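Side-chain contact in maleate cis-trans isomerase (Pseudomonas putida, PDB 4FQ5), which probably catalyses the cis-trans isomerisation of the carbon-carbon double bond of maleate, turning it into fumarate: residues A[181-186]-A[202-207]. The protein carries 1 engineered substitution. Residues are numbered along the deposited sequence; the frame is centred on the assembly and turned at random.
Sequences DYRALE and PGIIAS
Arg-183 meets the C-terminal end of helix 201-206 through one terminal nitrogen: its NH2 donates to the backbone O of Ser-207 over 3.0 Å, a bent bond (N-H...O angle 135°) whose acceptor is tilted out of the guanidinium plane. Nearer the backbone, CG of Arg-183 lies 4.3 Å from CG2 of Ile-204. The other branch of Ile-204 points to the loop after the strand, where its CD1 packs against CD2 of Leu-185 at 3.9 Å. Polar and apolar footholds thus sit side by side in a small surface interface. It joins strand 178-184, an outermost strand within the chain of one of its two parallel four-stranded sheets, to a helix that follows it in an alpha/beta domain of the maleate isomerase family. Partners on its own strand also hold the guanidinium. A bend at chi2 (-81°) folds the arginine chain back along its own strand, and NH1 of Arg-183 donates to Tyr-182 O at 3.2 Å from above the carbonyl plane. The carboxylate of Asp-181 adds a long salt bridge, its OD1 3.7 Å from NH2 of Arg-183, while the same OD1 accepts from the backbone N of Arg-209. A leucine in place of Arg-183 would probably leave the carbonyl oxygens of Ser-207 and Tyr-182 without these donors and remove a positive charge from beside Asp-181. Further out, Leu-185 also touches His-196 and Met-224, and Ile-205, pointing away from the strand segment, packs on Val-157 and Val-233.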
ATOM      1  N   ASP A 181      -8.569  28.950 -24.459  1.00 42.95           N
ATOM      2  CA  ASP A 181      -7.362  28.385 -25.041  1.00 42.92           C
ATOM      3  C   ASP A 181      -7.410  26.863 -25.078  1.00 41.45           C
ATOM      4  O   ASP A 181      -7.894  26.224 -24.143  1.00 39.18           O
ATOM      5  CB  ASP A 181      -6.132  28.827 -24.247  1.00 45.79           C
ATOM      6  CG  ASP A 181      -5.529  30.117 -24.768  1.00 49.44           C
ATOM      7  OD1 ASP A 181      -4.296  30.147 -24.958  1.00 51.85           O
ATOM      8  OD2 ASP A 181      -6.280  31.094 -24.990  1.00 51.14           O
ATOM      9  N   TYR A 182      -6.920  26.294 -26.172  1.00 40.34           N
ATOM     10  CA  TYR A 182      -6.709  24.862 -26.248  1.00 40.25           C
ATOM     11  C   TYR A 182      -5.457  24.567 -27.050  1.00 40.98           C
ATOM     12  O   TYR A 182      -5.061  25.364 -27.905  1.00 42.09           O
ATOM     13  CB  TYR A 182      -7.943  24.124 -26.796  1.00 38.88           C
ATOM     14  CG  TYR A 182      -8.400  24.511 -28.190  1.00 39.10           C
ATOM     15  CD1 TYR A 182      -7.878  23.877 -29.318  1.00 39.39           C
ATOM     16  CD2 TYR A 182      -9.387  25.478 -28.375  1.00 40.47           C
ATOM     17  CE1 TYR A 182      -8.310  24.214 -30.593  1.00 40.30           C
ATOM     18  CE2 TYR A 182      -9.826  25.826 -29.646  1.00 40.74           C
ATOM     19  CZ  TYR A 182      -9.286  25.189 -30.747  1.00 41.44           C
ATOM     20  OH  TYR A 182      -9.717  25.527 -32.009  1.00 43.20           O
ATOM     21  N   ARG A 183      -4.822  23.438 -26.746  1.00 41.64           N
ATOM     22  CA  ARG A 183      -3.621  22.997 -27.457  1.00 43.19           C
ATOM     23  C   ARG A 183      -3.772  21.556 -27.903  1.00 42.03           C
ATOM     24  O   ARG A 183      -4.345  20.739 -27.191  1.00 41.11           O
ATOM     25  CB  ARG A 183      -2.370  23.110 -26.573  1.00 45.30           C
ATOM     26  CG  ARG A 183      -1.968  24.520 -26.178  1.00 48.71           C
ATOM     27  CD  ARG A 183      -1.181  25.251 -27.261  1.00 50.97           C
ATOM     28  NE  ARG A 183      -0.824  26.605 -26.827  1.00 54.58           N
ATOM     29  CZ  ARG A 183      -1.617  27.672 -26.931  1.00 56.84           C
ATOM     30  NH1 ARG A 183      -2.834  27.565 -27.461  1.00 58.18           N
ATOM     31  NH2 ARG A 183      -1.196  28.853 -26.499  1.00 57.74           N
ATOM     32  N   ALA A 184      -3.235  21.256 -29.081  1.00 41.29           N
ATOM     33  CA  ALA A 184      -3.252  19.915 -29.638  1.00 39.43           C
ATOM     34  C   ALA A 184      -1.824  19.504 -29.957  1.00 39.52           C
ATOM     35  O   ALA A 184      -1.141  20.184 -30.725  1.00 40.50           O
ATOM     36  CB  ALA A 184      -4.108  19.882 -30.893  1.00 40.30           C
ATOM     37  N   LEU A 185      -1.370  18.397 -29.375  1.00 36.75           N
ATOM     38  CA  LEU A 185       0.011  17.947 -29.574  1.00 35.80           C
ATOM     39  C   LEU A 185       0.240  17.270 -30.923  1.00 35.41           C
ATOM     40  O   LEU A 185       1.382  17.081 -31.334  1.00 34.79           O
ATOM     41  CB  LEU A 185       0.463  17.029 -28.435  1.00 35.36           C
ATOM     42  CG  LEU A 185       0.393  17.590 -27.012  1.00 35.92           C
ATOM     43  CD1 LEU A 185       0.894  16.540 -26.032  1.00 35.50           C
ATOM     44  CD2 LEU A 185       1.175  18.890 -26.863  1.00 36.50           C
ATOM     45  N   GLU A 186      -0.851  16.905 -31.596  1.00 35.43           N
ATOM     46  CA  GLU A 186      -0.811  16.289 -32.928  1.00 35.69           C
ATOM     47  C   GLU A 186       0.053  15.041 -32.986  1.00 35.11           C
ATOM     48  O   GLU A 186       0.943  14.931 -33.827  1.00 35.11           O
ATOM     49  CB  GLU A 186      -0.366  17.296 -33.995  1.00 37.69           C
ATOM     50  CG  GLU A 186      -1.247  18.529 -34.087  1.00 39.37           C
ATOM     51  CD  GLU A 186      -0.998  19.344 -35.348  1.00 42.08           C
ATOM     52  OE1 GLU A 186      -0.255  18.879 -36.244  1.00 43.87           O
ATOM     53  OE2 GLU A 186      -1.552  20.456 -35.441  1.00 43.20           O
ATOM     54  N   PRO A 202       3.148  21.131 -17.469  1.00 35.12           N
ATOM     55  CA  PRO A 202       3.100  22.427 -16.793  1.00 35.76           C
ATOM     56  C   PRO A 202       3.557  23.604 -17.675  1.00 36.38           C
ATOM     57  O   PRO A 202       2.963  24.674 -17.609  1.00 37.30           O
ATOM     58  CB  PRO A 202       4.043  22.232 -15.603  1.00 36.70           C
ATOM     59  CG  PRO A 202       3.937  20.775 -15.298  1.00 35.77           C
ATOM     60  CD  PRO A 202       3.865  20.128 -16.656  1.00 34.95           C
ATOM     61  N   GLY A 203       4.580  23.397 -18.499  1.00 36.99           N
ATOM     62  CA  GLY A 203       5.089  24.447 -19.382  1.00 38.16           C
ATOM     63  C   GLY A 203       4.148  24.751 -20.537  1.00 38.79           C
ATOM     64  O   GLY A 203       4.029  25.899 -20.962  1.00 39.93           O
ATOM     65  N   ILE A 204       3.488  23.715 -21.052  1.00 37.63           N
ATOM     66  CA  ILE A 204       2.459  23.881 -22.081  1.00 37.36           C
ATOM     67  C   ILE A 204       1.309  24.722 -21.532  1.00 37.02           C
ATOM     68  O   ILE A 204       0.881  25.698 -22.158  1.00 36.37           O
ATOM     69  CB  ILE A 204       1.966  22.508 -22.608  1.00 36.71           C
ATOM     70  CG1 ILE A 204       3.040  21.878 -23.497  1.00 36.98           C
ATOM     71  CG2 ILE A 204       0.650  22.652 -23.364  1.00 37.22           C
ATOM     72  CD1 ILE A 204       2.905  20.381 -23.710  1.00 37.25           C
ATOM     73  N   ILE A 205       0.833  24.362 -20.344  1.00 36.83           N
ATOM     74  CA  ILE A 205      -0.271  25.077 -19.704  1.00 37.09           C
ATOM     75  C   ILE A 205       0.117  26.519 -19.331  1.00 38.46           C
ATOM     76  O   ILE A 205      -0.705  27.437 -19.442  1.00 37.46           O
ATOM     77  CB  ILE A 205      -0.838  24.272 -18.508  1.00 37.07           C
ATOM     78  CG1 ILE A 205      -1.604  23.051 -19.041  1.00 37.18           C
ATOM     79  CG2 ILE A 205      -1.743  25.133 -17.635  1.00 36.01           C
ATOM     80  CD1 ILE A 205      -1.992  22.030 -17.995  1.00 36.76           C
ATOM     81  N   ALA A 206       1.372  26.710 -18.922  1.00 39.66           N
ATOM     82  CA  ALA A 206       1.913  28.044 -18.638  1.00 41.96           C
ATOM     83  C   ALA A 206       1.878  28.964 -19.865  1.00 44.01           C
ATOM     84  O   ALA A 206       1.692  30.171 -19.732  1.00 45.36           O
ATOM     85  CB  ALA A 206       3.335  27.937 -18.102  1.00 41.19           C
ATOM     86  N   SER A 207       2.058  28.386 -21.052  1.00 45.54           N
ATOM     87  CA  SER A 207       2.036  29.152 -22.298  1.00 48.13           C
ATOM     88  C   SER A 207       0.636  29.221 -22.926  1.00 50.02           C
ATOM     89  O   SER A 207       0.489  29.505 -24.116  1.00 52.78           O
ATOM     90  CB  SER A 207       3.065  28.597 -23.284  1.00 48.76           C
ATOM     91  OG  SER A 207       2.810  27.235 -23.569  1.00 49.59           O
TER